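Local coordinates for Hut operon positive regulatory protein (Bacillus subtilis, PDB 1VEA), which binds regulatory sequences on the hut mRNA in the presence of histidine, suppressing transcription termination and so switching on the operon for histidine utilization, at residues B[106-111]-B[119-124]; B[96-101]-B[130-135]. The protein carries 1 engineered substitution. All blocks are in the same frame, centred on the assembly; numbering follows the deposited sequence.

Interaction 1. Residues B[106-111]-B[119-124]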
ATOM      1  N   VAL B 106     -14.452  22.546   8.062  1.00 48.99           N
ATOM      2  CA  VAL B 106     -13.700  23.149   6.987  1.00 47.33           C
ATOM      3  C   VAL B 106     -13.409  24.555   7.434  1.00 49.60           C
ATOM      4  O   VAL B 106     -14.296  25.231   7.930  1.00 50.38           O
ATOM      5  CB  VAL B 106     -14.528  23.198   5.706  1.00 45.26           C
ATOM      6  CG1 VAL B 106     -13.648  23.587   4.530  1.00 40.87           C
ATOM      7  CG2 VAL B 106     -15.208  21.852   5.484  1.00 43.09           C
ATOM      8  N   LEU B 107     -12.160  24.982   7.283  1.00 52.12           N
ATOM      9  CA  LEU B 107     -11.747  26.322   7.665  1.00 53.60           C
ATOM     10  C   LEU B 107     -11.087  26.926   6.446  1.00 55.95           C
ATOM     11  O   LEU B 107     -10.349  26.253   5.734  1.00 56.92           O
ATOM     12  CB  LEU B 107     -10.746  26.274   8.826  1.00 53.28           C
ATOM     13  CG  LEU B 107     -11.046  27.155  10.048  1.00 53.83           C
ATOM     14  CD1 LEU B 107     -12.316  26.653  10.733  1.00 54.94           C
ATOM     15  CD2 LEU B 107      -9.888  27.118  11.033  1.00 52.91           C
ATOM     16  N   ARG B 108     -11.356  28.198   6.199  1.00 58.17           N
ATOM     17  CA  ARG B 108     -10.775  28.878   5.059  1.00 60.14           C
ATOM     18  C   ARG B 108     -10.399  30.278   5.523  1.00 61.65           C
ATOM     19  O   ARG B 108     -11.191  30.958   6.156  1.00 61.12           O
ATOM     20  CB  ARG B 108     -11.800  28.907   3.917  1.00 61.64           C
ATOM     21  CG  ARG B 108     -11.307  29.479   2.590  1.00 64.53           C
ATOM     22  CD  ARG B 108     -11.302  31.003   2.597  1.00 66.65           C
ATOM     23  NE  ARG B 108     -10.877  31.586   1.324  1.00 66.69           N
ATOM     24  CZ  ARG B 108     -11.470  31.360   0.157  1.00 66.77           C
ATOM     25  NH1 ARG B 108     -12.519  30.553   0.085  1.00 67.43           N
ATOM     26  NH2 ARG B 108     -11.019  31.954  -0.939  1.00 68.00           N
ATOM     27  N   GLY B 109      -9.177  30.697   5.222  1.00 64.78           N
ATOM     28  CA  GLY B 109      -8.739  32.011   5.632  1.00 67.04           C
ATOM     29  C   GLY B 109      -7.263  32.171   5.353  1.00 69.38           C
ATOM     30  O   GLY B 109      -6.743  31.635   4.374  1.00 69.12           O
ATOM     31  N   ASN B 110      -6.561  32.894   6.215  1.00 72.15           N
ATOM     32  CA  ASN B 110      -5.139  33.098   5.982  1.00 75.23           C
ATOM     33  C   ASN B 110      -4.167  32.791   7.103  1.00 78.69           C
ATOM     34  O   ASN B 110      -4.040  33.566   8.027  1.00 78.92           O
ATOM     35  CB  ASN B 110      -4.886  34.525   5.523  1.00 76.37           C
ATOM     36  CG  ASN B 110      -3.393  34.809   5.320  1.00 77.55           C
ATOM     37  OD1 ASN B 110      -2.973  35.925   5.009  1.00 79.35           O
ATOM     38  ND2 ASN B 110      -2.584  33.773   5.488  1.00 77.14           N
ATOM     39  N   PRO B 111      -3.481  31.631   7.043  1.00 82.58           N
ATOM     40  CA  PRO B 111      -2.511  31.311   8.107  1.00 85.29           C
ATOM     41  C   PRO B 111      -1.485  32.439   7.942  1.00 89.07           C
ATOM     42  O   PRO B 111      -0.377  32.233   7.423  1.00 90.49           O
ATOM     43  CB  PRO B 111      -1.943  29.956   7.674  1.00 83.63           C
ATOM     44  CG  PRO B 111      -3.030  29.363   6.829  1.00 82.00           C
ATOM     45  CD  PRO B 111      -3.586  30.533   6.065  1.00 81.90           C
ATOM     46  N   ASP B 119      -4.697  32.525   0.511  1.00 85.45           N
ATOM     47  CA  ASP B 119      -5.609  31.920   1.468  1.00 82.96           C
ATOM     48  C   ASP B 119      -5.456  30.413   1.492  1.00 81.19           C
ATOM     49  O   ASP B 119      -5.263  29.778   0.456  1.00 82.05           O
ATOM     50  CB  ASP B 119      -7.061  32.272   1.129  1.00 83.29           C
ATOM     51  CG  ASP B 119      -7.617  33.380   2.015  1.00 84.85           C
ATOM     52  OD1 ASP B 119      -6.835  33.998   2.769  1.00 84.76           O
ATOM     53  OD2 ASP B 119      -8.839  33.637   1.960  1.00 85.96           O
ATOM     54  N   TRP B 120      -5.536  29.844   2.684  1.00 78.09           N
ATOM     55  CA  TRP B 120      -5.426  28.410   2.835  1.00 75.89           C
ATOM     56  C   TRP B 120      -6.802  27.849   3.116  1.00 73.24           C
ATOM     57  O   TRP B 120      -7.790  28.580   3.166  1.00 73.80           O
ATOM     58  CB  TRP B 120      -4.489  28.070   3.987  1.00 80.18           C
ATOM     59  CG  TRP B 120      -3.067  27.847   3.581  1.00 84.18           C
ATOM     60  CD1 TRP B 120      -2.450  26.643   3.389  1.00 85.78           C
ATOM     61  CD2 TRP B 120      -2.071  28.847   3.348  1.00 86.18           C
ATOM     62  NE1 TRP B 120      -1.130  26.831   3.059  1.00 87.32           N
ATOM     63  CE2 TRP B 120      -0.869  28.175   3.027  1.00 87.93           C
ATOM     64  CE3 TRP B 120      -2.075  30.248   3.382  1.00 87.95           C
ATOM     65  CZ2 TRP B 120       0.321  28.858   2.741  1.00 89.29           C
ATOM     66  CZ3 TRP B 120      -0.892  30.930   3.098  1.00 90.50           C
ATOM     67  CH2 TRP B 120       0.291  30.231   2.781  1.00 90.47           C
ATOM     68  N   ILE B 121      -6.865  26.543   3.310  1.00 69.20           N
ATOM     69  CA  ILE B 121      -8.131  25.896   3.578  1.00 65.13           C
ATOM     70  C   ILE B 121      -7.880  24.506   4.143  1.00 62.62           C
ATOM     71  O   ILE B 121      -7.149  23.709   3.558  1.00 61.58           O
ATOM     72  CB  ILE B 121      -8.967  25.813   2.285  1.00 64.16           C
ATOM     73  CG1 ILE B 121     -10.270  25.075   2.543  1.00 62.19           C
ATOM     74  CG2 ILE B 121      -8.190  25.108   1.203  1.00 65.60           C
ATOM     75  CD1 ILE B 121     -11.213  25.162   1.378  1.00 63.34           C
ATOM     76  N   ALA B 122      -8.466  24.225   5.300  1.00 59.42           N
ATOM     77  CA  ALA B 122      -8.288  22.928   5.926  1.00 56.82           C
ATOM     78  C   ALA B 122      -9.594  22.149   5.966  1.00 55.50           C
ATOM     79  O   ALA B 122     -10.676  22.712   6.121  1.00 54.55           O
ATOM     80  CB  ALA B 122      -7.727  23.097   7.339  1.00 54.06           C
ATOM     81  N   VAL B 123      -9.473  20.840   5.810  1.00 54.16           N
ATOM     82  CA  VAL B 123     -10.610  19.938   5.836  1.00 51.40           C
ATOM     83  C   VAL B 123     -10.199  18.776   6.705  1.00 50.04           C
ATOM     84  O   VAL B 123      -9.314  18.004   6.331  1.00 53.03           O
ATOM     85  CB  VAL B 123     -10.934  19.407   4.434  1.00 51.24           C
ATOM     86  CG1 VAL B 123     -11.840  18.200   4.536  1.00 50.23           C
ATOM     87  CG2 VAL B 123     -11.586  20.501   3.607  1.00 50.20           C
ATOM     88  N   SER B 124     -10.819  18.663   7.870  1.00 47.68           N
ATOM     89  CA  SER B 124     -10.513  17.581   8.799  1.00 46.72           C
ATOM     90  C   SER B 124     -11.737  16.685   8.963  1.00 45.84           C
ATOM     91  O   SER B 124     -12.858  17.164   9.035  1.00 47.70           O
ATOM     92  CB  SER B 124     -10.101  18.156  10.155  1.00 44.09           C
ATOM     93  OG  SER B 124     -11.084  19.060  10.618  1.00 43.07           O
TER
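Arg108 and Asp119 face each other where antiparallel hairpin strands 106-109 and 120-124 run into their connecting loop. With CG anti to the backbone N (chi1 -175°), the arginine drops from the sheet face it shares with Val106 and Ile121 and leads toward the loop end: CB lies 4.3 Å from CG1 of Ile121, CG passes 3.7 Å from O of Trp120, and the chain bends to bring CD near the carboxylate. NE then donates to OD2 of Asp119 at 3.0 Å in a salt bridge (N-H...O angle 159°). OD2 takes this bond on its anti side, with NE tilted out of the carboxylate plane and the planar groups turned 73° apart. NH1 bonds Val63 O and NH2 pairs with Glu71. Backbone bonds lace the strands: Leu107 N to Ala122 O 3.0 Å, Ala122 N to Leu107 O 2.8 Å, and Gly109 with Trp120. On the Arg108 face, Val106 CG1 lies 3.8 Å from Val123 CG2, and helix 70-86 packs on Ile121 and Val123; helix 9-18 covers Leu107 and Ala122 on the reverse, the Ala122 side chain about 8 Å from bound N-(2-naphthyl)histidinamide, a histidine analogue. Between two carboxylates and a carbonyl, the guanidinium is likely to stay charged and favour ionised Asp119 and Glu71.

Interaction 2. Residues B[96-101]-B[130-135]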
ATOM      1  N   LEU B  96     -17.425  -3.683   3.258  1.00 99.78           N
ATOM      2  CA  LEU B  96     -18.536  -4.602   3.019  1.00100.16           C
ATOM      3  C   LEU B  96     -19.872  -3.906   3.300  1.00100.16           C
ATOM      4  O   LEU B  96     -20.692  -4.413   4.078  1.00100.16           O
ATOM      5  CB  LEU B  96     -18.394  -5.831   3.907  1.00 99.50           C
ATOM      6  N   LEU B  97     -20.095  -2.755   2.659  1.00100.16           N
ATOM      7  CA  LEU B  97     -21.331  -1.993   2.870  1.00100.16           C
ATOM      8  C   LEU B  97     -21.516  -1.804   4.378  1.00100.12           C
ATOM      9  O   LEU B  97     -22.626  -1.925   4.901  1.00100.16           O
ATOM     10  CB  LEU B  97     -22.529  -2.749   2.277  1.00100.16           C
ATOM     11  N   ARG B  98     -20.410  -1.515   5.063  1.00 99.33           N
ATOM     12  CA  ARG B  98     -20.422  -1.312   6.507  1.00 97.83           C
ATOM     13  C   ARG B  98     -21.060   0.031   6.857  1.00 96.21           C
ATOM     14  O   ARG B  98     -21.514   0.757   5.970  1.00 96.07           O
ATOM     15  CB  ARG B  98     -18.987  -1.377   7.047  1.00 98.46           C
ATOM     16  CG  ARG B  98     -18.882  -1.571   8.557  1.00 99.00           C
ATOM     17  CD  ARG B  98     -19.687  -2.785   9.031  1.00 99.59           C
ATOM     18  NE  ARG B  98     -19.537  -3.949   8.154  1.00100.16           N
ATOM     19  CZ  ARG B  98     -18.376  -4.521   7.842  1.00100.02           C
ATOM     20  NH1 ARG B  98     -17.241  -4.044   8.331  1.00 99.68           N
ATOM     21  NH2 ARG B  98     -18.350  -5.571   7.033  1.00 99.99           N
ATOM     22  N   THR B  99     -21.096   0.358   8.146  1.00 93.77           N
ATOM     23  CA  THR B  99     -21.671   1.622   8.600  1.00 90.83           C
ATOM     24  C   THR B  99     -20.579   2.622   8.980  1.00 88.04           C
ATOM     25  O   THR B  99     -19.674   2.308   9.756  1.00 87.26           O
ATOM     26  CB  THR B  99     -22.607   1.413   9.817  1.00 91.51           C
ATOM     27  OG1 THR B  99     -23.121   2.681  10.250  1.00 90.95           O
ATOM     28  CG2 THR B  99     -21.855   0.741  10.969  1.00 90.64           C
ATOM     29  N   VAL B 100     -20.668   3.825   8.426  1.00 84.93           N
ATOM     30  CA  VAL B 100     -19.686   4.859   8.710  1.00 81.75           C
ATOM     31  C   VAL B 100     -20.374   6.186   9.009  1.00 79.36           C
ATOM     32  O   VAL B 100     -21.355   6.554   8.359  1.00 78.31           O
ATOM     33  CB  VAL B 100     -18.701   5.053   7.518  1.00 82.14           C
ATOM     34  CG1 VAL B 100     -18.162   3.702   7.056  1.00 82.03           C
ATOM     35  CG2 VAL B 100     -19.392   5.770   6.370  1.00 82.57           C
ATOM     36  N   GLY B 101     -19.853   6.894  10.003  1.00 76.94           N
ATOM     37  CA  GLY B 101     -20.418   8.174  10.376  1.00 74.99           C
ATOM     38  C   GLY B 101     -19.348   9.237  10.504  1.00 74.26           C
ATOM     39  O   GLY B 101     -18.840   9.499  11.595  1.00 75.33           O
ATOM     40  N   GLY B 130     -18.085   1.012  11.705  1.00 71.08           N
ATOM     41  CA  GLY B 130     -18.532  -0.146  12.452  1.00 71.60           C
ATOM     42  C   GLY B 130     -17.699  -1.365  12.113  1.00 72.14           C
ATOM     43  O   GLY B 130     -17.202  -1.491  10.995  1.00 71.20           O
ATOM     44  N   ALA B 131     -17.533  -2.257  13.084  1.00 73.57           N
ATOM     45  CA  ALA B 131     -16.774  -3.477  12.878  1.00 74.81           C
ATOM     46  C   ALA B 131     -17.771  -4.583  12.632  1.00 77.64           C
ATOM     47  O   ALA B 131     -18.931  -4.475  13.013  1.00 77.78           O
ATOM     48  CB  ALA B 131     -15.958  -3.796  14.101  1.00 75.09           C
ATOM     49  N   PRO B 132     -17.341  -5.665  11.978  1.00 80.97           N
ATOM     50  CA  PRO B 132     -18.268  -6.770  11.718  1.00 82.94           C
ATOM     51  C   PRO B 132     -18.537  -7.541  13.006  1.00 84.04           C
ATOM     52  O   PRO B 132     -19.133  -8.614  12.986  1.00 85.49           O
ATOM     53  CB  PRO B 132     -17.527  -7.613  10.681  1.00 83.52           C
ATOM     54  CG  PRO B 132     -16.611  -6.622  10.012  1.00 84.13           C
ATOM     55  CD  PRO B 132     -16.109  -5.821  11.190  1.00 82.65           C
ATOM     56  N   ILE B 133     -18.069  -6.982  14.118  1.00 85.43           N
ATOM     57  CA  ILE B 133     -18.249  -7.559  15.446  1.00 86.98           C
ATOM     58  C   ILE B 133     -19.004  -6.541  16.291  1.00 88.30           C
ATOM     59  O   ILE B 133     -18.544  -5.410  16.464  1.00 88.64           O
ATOM     60  CB  ILE B 133     -16.893  -7.841  16.132  1.00 88.24           C
ATOM     61  CG1 ILE B 133     -16.251  -9.087  15.527  1.00 88.90           C
ATOM     62  CG2 ILE B 133     -17.085  -8.015  17.632  1.00 88.46           C
ATOM     63  CD1 ILE B 133     -17.097 -10.327  15.659  1.00 89.81           C
ATOM     64  N   LYS B 134     -20.161  -6.939  16.812  1.00 89.54           N
ATOM     65  CA  LYS B 134     -20.965  -6.046  17.640  1.00 90.24           C
ATOM     66  C   LYS B 134     -20.130  -5.544  18.817  1.00 90.22           C
ATOM     67  O   LYS B 134     -19.346  -6.291  19.405  1.00 90.88           O
ATOM     68  CB  LYS B 134     -22.215  -6.777  18.149  1.00 90.82           C
ATOM     69  N   GLY B 135     -20.290  -4.269  19.149  1.00 90.21           N
ATOM     70  CA  GLY B 135     -19.542  -3.708  20.259  1.00 90.04           C
ATOM     71  C   GLY B 135     -18.091  -3.422  19.932  1.00 89.15           C
ATOM     72  O   GLY B 135     -17.204  -3.617  20.766  1.00 90.13           O
TER
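At the far end of the hairpin formed by strands 100-109 and 120-130, away from its turn, Thr99 and Arg98 meet Gly130 and Pro132. Gly130 N donates to the carbonyl O of Thr99 at 2.8 Å, an almost straight bond (175°) that arrives nearly along the C=O axis. The methyl CG2 of Thr99 lies 3.7 Å from CA of Gly130. This pair keeps the register of the antiparallel ladder, with a single bond, beyond the backbone bonding of Gly101 with Thr128, before the second strand gives way to the 131-136 loop. Arg98 reaches over to that loop: CG anti to the backbone N (chi1 -164°) and bends at chi2 and chi3 carry CD within 3.4 Å of Gly130 O and bring the guanidinium to Pro132. Pro132 CG sits over one face of the guanidinium, 3.5 Å from CZ of Arg98, the two side chains crossing at about a right angle. With an alanine here the guanidinium would be gone from over Pro132, and the 130-132 loop is likely to be held to 98-99 by little beyond the Gly130 N to Thr99 O bond. Gly130 O sits at the guanidinium edge, 3.7 Å from NH1 of Arg98. His48 of a second subunit packs on Arg98.

Overall arrangement
Interactions 1 and 2 mark the two ends of one hairpin, strands 100-109 and 120-130, on opposite sides of the chain's centre; their own centres are 31 Å apart and they do not touch. Interaction 1, at the turn end, is a buried contact between helices 9-18 and 70-86, with a regular run of backbone bonds, apolar packing and a salt bridge. Interaction 2 lies at the surface, where the ladder frays, beside a second subunit: a single backbone bond joins the segments, and the rest is an arginine with a proline CG over its guanidinium face, and a threonine methyl against a glycine. One arginine is paired with acids in the interior; the other contributes chiefly its carbon chain and guanidinium face.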